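Local coordinates for diaminobutyrate-pyruvate transaminase and L-2,4-diaminobutyrate decarboxylase (Vibrio parahaemolyticus, PDB 2QMA), which probably acts as a pyridoxal phosphate-dependent transaminase and decarboxylase, this chain being the C-terminal, glutamate decarboxylase-like domain of the longer protein, at residues Asp288-Val293 and Ala316-Val321; Leu203-Ser208 and Ala261-Ala266; Ala401-Val406 and Ser425-Arg430. All blocks are in the same frame, centred on the assembly; numbering follows the deposited sequence.

How the contacts relate
Contacts 1 and 2 share the mixed seven-stranded sheet of the large, cofactor-binding part of a fold-type I pyridoxal phosphate enzyme. Strands 290-295 and 258-265 are neighbours in it, so the contacts join; their centres lie about 9 Å apart. Trp290 O probably accepts a hydrogen bond from Ile262 N, and His292 O one from Gly264 N. Contact 3, where helix 389-411 packs on a separate antiparallel sheet, is centred about 29 Å from the centre of contact 1 and about 27 Å from that of contact 2. Along the chain, contact 2 comes first, then 1, then 3. The Ser320 and Ser425 side chains each lie about 9 Å from that of Lys325, the predicted cofactor lysine, without cofactor here, so both parts probably border the active site.

Contact 1: Asp288-Val293 and Ala316-Val321; sequences DMWMHV and AHSISV
His292 pairs with Ser318, and Val293 with Ile319, on parallel strands whose axes run 4.6 Å apart. Val293 N donates to Ser318 O, Ser320 N to Val293 O and Ser318 N to Met291 O. His317 N adds a weak bond to Met291 O.

Ser318 OG is the polar meeting point of the side chains. Ser318 OG accepts a bond from Trp290 NE1 at 2.8 Å, near the indole plane and fairly straight at 164°. Ser318 OG also shares a hydrogen bond with His292 ND1, 2.7 Å away. Asn171 holds the other ring nitrogen of His292 and also bonds Ser320 OG.

These strands are central members of the mixed sheet of a fold-type I pyridoxal phosphate enzyme. Trp290 CG is anti to the backbone N (chi1 -176°). His317 packs over one face of the ring: His317 CB makes a CH-pi contact, 3.3 Å from the centroid of the Trp290 five-membered ring, and the imidazole forms an offset stack with that ring, planes at 28°.

On the face of Val293 the packing is apolar. Ala316 CB touches Val293 CG2 at 3.6 Å and CE of Met291, a selenomethionine, at 3.8 Å. Helix 277-287 packs against Met291 and Val293 on this face.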
loop_
_atom_site.group_PDB
_atom_site.type_symbol
_atom_site.label_atom_id
_atom_site.label_comp_id
_atom_site.label_asym_id
_atom_site.label_seq_id
_atom_site.Cartn_x
_atom_site.Cartn_y
_atom_site.Cartn_z
ATOM N N ASP A 288 -29.320 -12.532 -10.077
ATOM C CA ASP A 288 -28.478 -11.784 -10.997
ATOM C C ASP A 288 -27.584 -10.778 -10.286
ATOM O O ASP A 288 -27.607 -9.591 -10.622
ATOM C CB ASP A 288 -29.345 -11.110 -12.075
ATOM C CG ASP A 288 -29.684 -12.086 -13.184
ATOM O OD1 ASP A 288 -28.722 -12.549 -13.866
ATOM O OD2 ASP A 288 -30.869 -12.446 -13.315
HETATM N N MSE A 289 -26.847 -11.263 -9.275
HETATM C CA MSE A 289 -25.905 -10.425 -8.471
HETATM C C MSE A 289 -24.468 -10.868 -8.655
HETATM O O MSE A 289 -24.172 -11.991 -9.069
HETATM C CB MSE A 289 -26.235 -10.465 -6.935
HETATM C CG MSE A 289 -27.725 -10.249 -6.569
HETATM SE SE MSE A 289 -28.120 -10.340 -4.691
HETATM C CE MSE A 289 -27.720 -12.222 -4.394
ATOM N N TRP A 290 -23.577 -9.965 -8.277
ATOM C CA TRP A 290 -22.134 -10.222 -8.121
ATOM C C TRP A 290 -21.842 -10.764 -6.703
ATOM O O TRP A 290 -22.137 -10.086 -5.713
ATOM C CB TRP A 290 -21.466 -8.859 -8.252
ATOM C CG TRP A 290 -20.011 -8.848 -8.216
ATOM C CD1 TRP A 290 -19.190 -9.062 -7.110
ATOM C CD2 TRP A 290 -19.139 -8.538 -9.312
ATOM N NE1 TRP A 290 -17.870 -8.942 -7.490
ATOM C CE2 TRP A 290 -17.805 -8.609 -8.819
ATOM C CE3 TRP A 290 -19.352 -8.230 -10.665
ATOM C CZ2 TRP A 290 -16.679 -8.402 -9.645
ATOM C CZ3 TRP A 290 -18.252 -8.008 -11.468
ATOM C CH2 TRP A 290 -16.932 -8.101 -10.967
HETATM N N MSE A 291 -21.226 -11.945 -6.605
HETATM C CA MSE A 291 -20.811 -12.452 -5.319
HETATM C C MSE A 291 -19.354 -12.125 -5.156
HETATM O O MSE A 291 -18.508 -12.550 -5.965
HETATM C CB MSE A 291 -20.991 -13.960 -5.150
HETATM C CG MSE A 291 -20.349 -14.375 -3.727
HETATM SE SE MSE A 291 -20.622 -16.259 -3.302
HETATM C CE MSE A 291 -19.399 -17.084 -4.556
ATOM N N HIS A 292 -19.085 -11.374 -4.109
ATOM C CA HIS A 292 -17.716 -11.048 -3.710
ATOM C C HIS A 292 -17.415 -11.893 -2.481
ATOM O O HIS A 292 -18.168 -11.845 -1.482
ATOM C CB HIS A 292 -17.529 -9.526 -3.440
ATOM C CG HIS A 292 -16.191 -9.217 -2.819
ATOM N ND1 HIS A 292 -15.010 -9.243 -3.532
ATOM C CD2 HIS A 292 -15.845 -8.932 -1.531
ATOM C CE1 HIS A 292 -13.996 -8.993 -2.721
ATOM N NE2 HIS A 292 -14.474 -8.761 -1.509
ATOM N N VAL A 293 -16.315 -12.652 -2.526
ATOM C CA VAL A 293 -15.918 -13.462 -1.349
ATOM C C VAL A 293 -14.838 -12.719 -0.557
ATOM O O VAL A 293 -13.755 -12.471 -1.078
ATOM C CB VAL A 293 -15.450 -14.890 -1.713
ATOM C CG1 VAL A 293 -14.885 -15.581 -0.399
ATOM C CG2 VAL A 293 -16.599 -15.698 -2.332
ATOM N N ALA A 316 -17.163 -17.444 -7.339
ATOM C CA ALA A 316 -17.224 -16.006 -6.998
ATOM C C ALA A 316 -16.969 -15.141 -8.214
ATOM O O ALA A 316 -16.136 -15.478 -9.077
ATOM C CB ALA A 316 -16.190 -15.674 -5.931
ATOM N N HIS A 317 -17.634 -13.998 -8.270
ATOM C CA HIS A 317 -17.221 -12.996 -9.251
ATOM C C HIS A 317 -15.881 -12.390 -8.869
ATOM O O HIS A 317 -15.071 -12.078 -9.755
ATOM C CB HIS A 317 -18.225 -11.858 -9.396
ATOM C CG HIS A 317 -19.515 -12.254 -10.053
ATOM N ND1 HIS A 317 -20.429 -13.092 -9.448
ATOM C CD2 HIS A 317 -20.042 -11.912 -11.254
ATOM C CE1 HIS A 317 -21.471 -13.245 -10.254
ATOM N NE2 HIS A 317 -21.262 -12.538 -11.357
ATOM N N SER A 318 -15.683 -12.166 -7.550
ATOM C CA SER A 318 -14.407 -11.635 -7.073
ATOM C C SER A 318 -14.073 -12.238 -5.718
ATOM O O SER A 318 -14.994 -12.609 -4.967
ATOM C CB SER A 318 -14.458 -10.106 -6.986
ATOM O OG SER A 318 -15.527 -9.641 -6.158
ATOM N N ILE A 319 -12.772 -12.328 -5.421
ATOM C CA ILE A 319 -12.284 -12.884 -4.170
ATOM C C ILE A 319 -11.132 -12.039 -3.663
ATOM O O ILE A 319 -10.156 -11.800 -4.392
ATOM C CB ILE A 319 -11.737 -14.290 -4.346
ATOM C CG1 ILE A 319 -12.806 -15.261 -4.939
ATOM C CG2 ILE A 319 -11.142 -14.833 -3.025
ATOM C CD1 ILE A 319 -12.184 -16.506 -5.509
ATOM N N SER A 320 -11.247 -11.589 -2.416
ATOM C CA SER A 320 -10.080 -10.998 -1.785
ATOM C C SER A 320 -9.321 -11.998 -0.883
ATOM O O SER A 320 -9.901 -12.824 -0.174
ATOM C CB SER A 320 -10.339 -9.663 -1.164
ATOM O OG SER A 320 -11.288 -9.694 -0.161
ATOM N N VAL A 321 -8.009 -11.950 -1.014
ATOM C CA VAL A 321 -7.073 -12.875 -0.367
ATOM C C VAL A 321 -6.044 -11.971 0.350
ATOM O O VAL A 321 -5.467 -11.082 -0.275
ATOM C CB VAL A 321 -6.310 -13.774 -1.414
ATOM C CG1 VAL A 321 -5.413 -14.770 -0.676
ATOM C CG2 VAL A 321 -7.258 -14.479 -2.377
#

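Contact 2: Leu203-Ser208 and Ala261-Ala266; sequences LRIVCS and AIVGTA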
loop_
_atom_site.group_PDB
_atom_site.type_symbol
_atom_site.label_atom_id
_atom_site.label_comp_id
_atom_site.label_asym_id
_atom_site.label_seq_id
_atom_site.Cartn_x
_atom_site.Cartn_y
_atom_site.Cartn_z
ATOM N N LEU A 203 -29.616 0.861 -5.303
ATOM C CA LEU A 203 -28.661 -0.241 -5.295
ATOM C C LEU A 203 -28.378 -0.701 -3.869
ATOM O O LEU A 203 -28.278 0.126 -2.927
ATOM C CB LEU A 203 -27.348 0.170 -5.990
ATOM C CG LEU A 203 -27.501 0.499 -7.499
ATOM C CD1 LEU A 203 -26.185 1.097 -8.059
ATOM C CD2 LEU A 203 -27.866 -0.724 -8.314
ATOM N N ARG A 204 -28.270 -2.013 -3.699
ATOM C CA ARG A 204 -28.052 -2.573 -2.365
ATOM C C ARG A 204 -27.007 -3.687 -2.409
ATOM O O ARG A 204 -27.024 -4.532 -3.314
ATOM C CB ARG A 204 -29.346 -3.140 -1.749
ATOM C CG ARG A 204 -30.406 -2.088 -1.357
ATOM C CD ARG A 204 -29.914 -1.146 -0.253
ATOM N NE ARG A 204 -30.981 -0.215 0.173
ATOM C CZ ARG A 204 -31.224 0.940 -0.428
ATOM N NH1 ARG A 204 -30.492 1.271 -1.487
ATOM N NH2 ARG A 204 -32.201 1.764 0.015
ATOM N N ILE A 205 -26.132 -3.675 -1.402
ATOM C CA ILE A 205 -25.159 -4.730 -1.195
ATOM C C ILE A 205 -25.642 -5.539 0.024
ATOM O O ILE A 205 -25.915 -4.994 1.114
ATOM C CB ILE A 205 -23.792 -4.156 -0.861
ATOM C CG1 ILE A 205 -23.291 -3.211 -1.970
ATOM C CG2 ILE A 205 -22.794 -5.294 -0.454
ATOM C CD1 ILE A 205 -22.187 -2.209 -1.481
ATOM N N VAL A 206 -25.771 -6.837 -0.176
ATOM C CA VAL A 206 -26.253 -7.722 0.862
ATOM C C VAL A 206 -25.039 -8.338 1.589
ATOM O O VAL A 206 -24.085 -8.820 0.948
ATOM C CB VAL A 206 -27.154 -8.869 0.237
ATOM C CG1 VAL A 206 -27.635 -9.804 1.356
ATOM C CG2 VAL A 206 -28.293 -8.311 -0.599
ATOM N N CYS A 207 -25.037 -8.270 2.915
ATOM C CA CYS A 207 -23.995 -8.922 3.715
ATOM C C CYS A 207 -24.569 -9.361 5.072
ATOM O O CYS A 207 -25.734 -9.108 5.369
ATOM C CB CYS A 207 -22.789 -7.989 3.894
ATOM S SG CYS A 207 -23.141 -6.543 4.844
ATOM N N SER A 208 -23.767 -10.045 5.869
ATOM C CA SER A 208 -24.245 -10.518 7.167
ATOM C C SER A 208 -23.896 -9.465 8.201
ATOM O O SER A 208 -23.064 -8.586 7.957
ATOM C CB SER A 208 -23.678 -11.880 7.520
ATOM O OG SER A 208 -22.416 -11.789 8.129
ATOM N N ALA A 261 -25.137 -6.923 -5.354
ATOM C CA ALA A 261 -23.957 -7.632 -4.906
ATOM C C ALA A 261 -24.189 -8.267 -3.552
ATOM O O ALA A 261 -24.925 -7.722 -2.717
ATOM C CB ALA A 261 -22.731 -6.673 -4.775
ATOM N N ILE A 262 -23.449 -9.337 -3.314
ATOM C CA ILE A 262 -23.615 -10.039 -2.015
ATOM C C ILE A 262 -22.241 -10.424 -1.526
ATOM O O ILE A 262 -21.446 -10.955 -2.300
ATOM C CB ILE A 262 -24.563 -11.298 -2.123
ATOM C CG1 ILE A 262 -24.741 -11.901 -0.712
ATOM C CG2 ILE A 262 -24.038 -12.319 -3.126
ATOM C CD1 ILE A 262 -26.064 -12.731 -0.540
ATOM N N VAL A 263 -21.962 -10.184 -0.242
ATOM C CA VAL A 263 -20.668 -10.523 0.272
ATOM C C VAL A 263 -20.737 -11.835 1.073
ATOM O O VAL A 263 -21.474 -11.915 2.083
ATOM C CB VAL A 263 -20.061 -9.365 1.120
ATOM C CG1 VAL A 263 -18.745 -9.779 1.742
ATOM C CG2 VAL A 263 -19.862 -8.103 0.231
ATOM N N GLY A 264 -19.978 -12.841 0.625
ATOM C CA GLY A 264 -19.807 -14.066 1.419
ATOM C C GLY A 264 -18.521 -13.958 2.219
ATOM O O GLY A 264 -17.473 -13.679 1.646
ATOM N N THR A 265 -18.560 -14.173 3.524
ATOM C CA THR A 265 -17.305 -13.939 4.318
ATOM C C THR A 265 -16.698 -15.324 4.611
ATOM O O THR A 265 -17.401 -16.183 5.147
ATOM C CB THR A 265 -17.546 -13.078 5.616
ATOM O OG1 THR A 265 -18.092 -11.797 5.236
ATOM C CG2 THR A 265 -16.250 -12.825 6.399
ATOM N N ALA A 266 -15.457 -15.562 4.183
ATOM C CA ALA A 266 -14.749 -16.806 4.474
ATOM C C ALA A 266 -13.770 -16.535 5.603
ATOM O O ALA A 266 -12.596 -16.256 5.369
ATOM C CB ALA A 266 -14.030 -17.427 3.172
#
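Val206 CG1 is anti to the backbone N (chi1 179°), and so is Ile262 CG1 (chi1 -176°). Ile262 then carries its CD1 methyl out to the valine. Ile262 CD1 meets Val206 CG1 at 3.8 Å, and the two side chains pass each other at a slant. Ile262 CG1 also lies 3.6 Å from Val206 O, so the isoleucine packs over the backbone of its neighbour as well as its side chain.

The backbones are parallel strands with axes 4.6 Å apart. Ile205 pairs with Ala261, and Val206 with Ile262. Val206 supplies both ends of the hydrogen bonding. Val206 N donates to Ala261 O at 2.8 Å, and Val206 O accepts from Val263 N at 2.8 Å. The first bond is close to straight, at 172°. Two CA-H...O contacts lie beside them, from Ile205 CA to Ala261 O and from Ile262 CA to Val206 O.

On the face of Ile205 and Ala261 the side-chain contacts are longer. Ile205 CG2 touches Val263 CG2 at 4.1 Å. Cys207 CB lies alongside Val263 CB, also at 4.1 Å. The Ile205 CG1 to Ala261 CB distance is 4.5 Å. The side chain to side chain contacts across this pair are apolar.

The contact is plain core packing of the large sheet, away from the predicted cofactor lysine. Strand 203-208 lies between strands 229-232 and 258-265. Helix 214-221 lies over the Ile205 face, where Val215 touches Ile205, Cys207 and Val263. On the other face Val206 meets Val232 of strand 229-232, and Ile262 meets Met289, just ahead of strand 290-295.

Contact 3: Ala401-Val406 and Ser425-Arg430; sequences AQTLEV and STVLFR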
loop_
_atom_site.group_PDB
_atom_site.type_symbol
_atom_site.label_atom_id
_atom_site.label_comp_id
_atom_site.label_asym_id
_atom_site.label_seq_id
_atom_site.Cartn_x
_atom_site.Cartn_y
_atom_site.Cartn_z
ATOM N N ALA A 401 -7.002 -27.772 14.642
ATOM C CA ALA A 401 -7.043 -28.771 15.715
ATOM C C ALA A 401 -6.711 -28.153 17.066
ATOM O O ALA A 401 -7.347 -28.501 18.068
ATOM C CB ALA A 401 -6.096 -29.949 15.434
ATOM N N GLN A 402 -5.674 -27.314 17.107
ATOM C CA GLN A 402 -5.215 -26.723 18.376
ATOM C C GLN A 402 -6.251 -25.781 18.970
ATOM O O GLN A 402 -6.436 -25.722 20.186
ATOM C CB GLN A 402 -3.916 -25.959 18.168
ATOM C CG GLN A 402 -3.404 -25.264 19.394
ATOM C CD GLN A 402 -1.990 -24.862 19.200
ATOM O OE1 GLN A 402 -1.721 -23.829 18.581
ATOM N NE2 GLN A 402 -1.047 -25.674 19.726
ATOM N N THR A 403 -6.912 -25.026 18.105
ATOM C CA THR A 403 -7.970 -24.139 18.548
ATOM C C THR A 403 -9.056 -24.936 19.287
ATOM O O THR A 403 -9.568 -24.456 20.295
ATOM C CB THR A 403 -8.550 -23.337 17.337
ATOM O OG1 THR A 403 -7.485 -22.601 16.719
ATOM C CG2 THR A 403 -9.656 -22.404 17.773
ATOM N N LEU A 404 -9.408 -26.131 18.782
ATOM C CA LEU A 404 -10.424 -26.961 19.421
ATOM C C LEU A 404 -9.913 -27.433 20.783
ATOM O O LEU A 404 -10.662 -27.510 21.782
ATOM C CB LEU A 404 -10.789 -28.153 18.533
ATOM C CG LEU A 404 -11.412 -27.713 17.193
ATOM C CD1 LEU A 404 -11.552 -28.890 16.252
ATOM C CD2 LEU A 404 -12.764 -27.026 17.418
ATOM N N GLU A 405 -8.623 -27.740 20.819
ATOM C CA GLU A 405 -7.979 -28.171 22.063
ATOM C C GLU A 405 -7.949 -27.081 23.144
ATOM O O GLU A 405 -8.167 -27.372 24.329
ATOM C CB GLU A 405 -6.567 -28.654 21.758
ATOM C CG GLU A 405 -6.538 -30.012 21.058
ATOM C CD GLU A 405 -5.126 -30.460 20.733
ATOM O OE1 GLU A 405 -4.154 -29.678 20.910
ATOM O OE2 GLU A 405 -4.995 -31.611 20.288
ATOM N N VAL A 406 -7.658 -25.846 22.735
ATOM C CA VAL A 406 -7.678 -24.680 23.634
ATOM C C VAL A 406 -9.094 -24.392 24.129
ATOM O O VAL A 406 -9.280 -24.169 25.312
ATOM C CB VAL A 406 -7.020 -23.438 22.997
ATOM C CG1 VAL A 406 -7.216 -22.131 23.874
ATOM C CG2 VAL A 406 -5.540 -23.734 22.726
ATOM N N SER A 425 -9.569 -20.310 13.793
ATOM C CA SER A 425 -8.468 -20.267 14.783
ATOM C C SER A 425 -8.656 -19.220 15.884
ATOM O O SER A 425 -7.671 -18.844 16.577
ATOM C CB SER A 425 -7.104 -20.145 14.084
ATOM O OG SER A 425 -6.843 -18.832 13.603
ATOM N N THR A 426 -9.902 -18.757 16.065
ATOM C CA THR A 426 -10.210 -17.850 17.175
ATOM C C THR A 426 -10.868 -18.597 18.354
ATOM O O THR A 426 -11.570 -19.622 18.174
ATOM C CB THR A 426 -11.119 -16.615 16.768
ATOM O OG1 THR A 426 -12.430 -17.071 16.396
ATOM C CG2 THR A 426 -10.506 -15.811 15.628
ATOM N N VAL A 427 -10.656 -18.063 19.558
ATOM C CA VAL A 427 -11.323 -18.582 20.732
ATOM C C VAL A 427 -11.920 -17.402 21.504
ATOM O O VAL A 427 -11.242 -16.433 21.762
ATOM C CB VAL A 427 -10.350 -19.393 21.619
ATOM C CG1 VAL A 427 -11.034 -19.858 22.922
ATOM C CG2 VAL A 427 -9.827 -20.598 20.861
ATOM N N LEU A 428 -13.191 -17.532 21.880
ATOM C CA LEU A 428 -13.939 -16.486 22.551
ATOM C C LEU A 428 -14.359 -16.964 23.935
ATOM O O LEU A 428 -15.021 -18.000 24.087
ATOM C CB LEU A 428 -15.157 -16.052 21.703
ATOM C CG LEU A 428 -14.866 -15.485 20.303
ATOM C CD1 LEU A 428 -16.127 -15.234 19.475
ATOM C CD2 LEU A 428 -14.011 -14.187 20.339
ATOM N N PHE A 429 -13.935 -16.216 24.953
ATOM C CA PHE A 429 -14.090 -16.650 26.332
ATOM C C PHE A 429 -13.945 -15.470 27.262
ATOM O O PHE A 429 -13.686 -14.372 26.830
ATOM C CB PHE A 429 -13.022 -17.702 26.655
ATOM C CG PHE A 429 -11.630 -17.131 26.791
ATOM C CD1 PHE A 429 -11.059 -16.940 28.062
ATOM C CD2 PHE A 429 -10.887 -16.792 25.668
ATOM C CE1 PHE A 429 -9.764 -16.420 28.209
ATOM C CE2 PHE A 429 -9.581 -16.285 25.794
ATOM C CZ PHE A 429 -9.028 -16.095 27.073
ATOM N N ARG A 430 -14.120 -15.701 28.549
ATOM C CA ARG A 430 -13.990 -14.619 29.500
ATOM C C ARG A 430 -13.547 -15.211 30.809
ATOM O O ARG A 430 -13.742 -16.408 31.028
ATOM C CB ARG A 430 -15.317 -13.868 29.651
ATOM C CG ARG A 430 -16.457 -14.675 30.231
ATOM C CD ARG A 430 -17.597 -13.734 30.503
ATOM N NE ARG A 430 -18.824 -14.404 30.906
ATOM C CZ ARG A 430 -19.989 -13.775 31.048
ATOM N NH1 ARG A 430 -20.075 -12.466 30.822
ATOM N NH2 ARG A 430 -21.073 -14.450 31.405
#
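Ser425 and Thr403 begin the contact, where the chain enters strand 426-431 against helix 389-411. Thr403 OG1 comes within 3.2 Å of Ser425 CA and 3.6 Å of Ser425 CB. The serine thus meets the threonine through carbon. Its own hydroxyl is held by Tyr297 OH and Ile472 O.

Thr426 comes next. Its side chain points away from the helix, and its hydroxyl bonds Asp270 O. The backbone does the touching here: Thr426 O lies 3.4 Å from the methyl Thr403 CG2.

Val427 turns back toward the helix and completes the contact. Its chi1 of 176° sets CG2, the branch that touches, anti to the carbonyl carbon and beside the backbone N. Val427 CG2 meets Thr403 CG2 at 3.6 Å, the two side chains pointing opposite ways as they pass. Val427 CG2 also reaches Val406 CG1 at 4.3 Å. One valine methyl therefore touches two residues a turn apart, Thr403 and Val406.

Beyond Val427 the strand leaves this part of the helix. The helix is packed against one face of the four-stranded antiparallel sheet of the C-terminal part of the chain. It runs nearly along strand 426-431, at 13°, with axes 8.5 Å apart. Phe470 of the neighbouring strand in the sheet, 465-471, also packs on Val406.

No hydrogen bond joins the two segments. With chi1 -58°, Thr403 OG1 lies beside the backbone N and CG2 is anti to it. The hydroxyl bonds Leu399 O in its own helix while lying against Ser425 CA. With the hydroxyls of Thr403, Ser425 and Thr426 bonded to other partners, the helix is held to the sheet here by van der Waals packing.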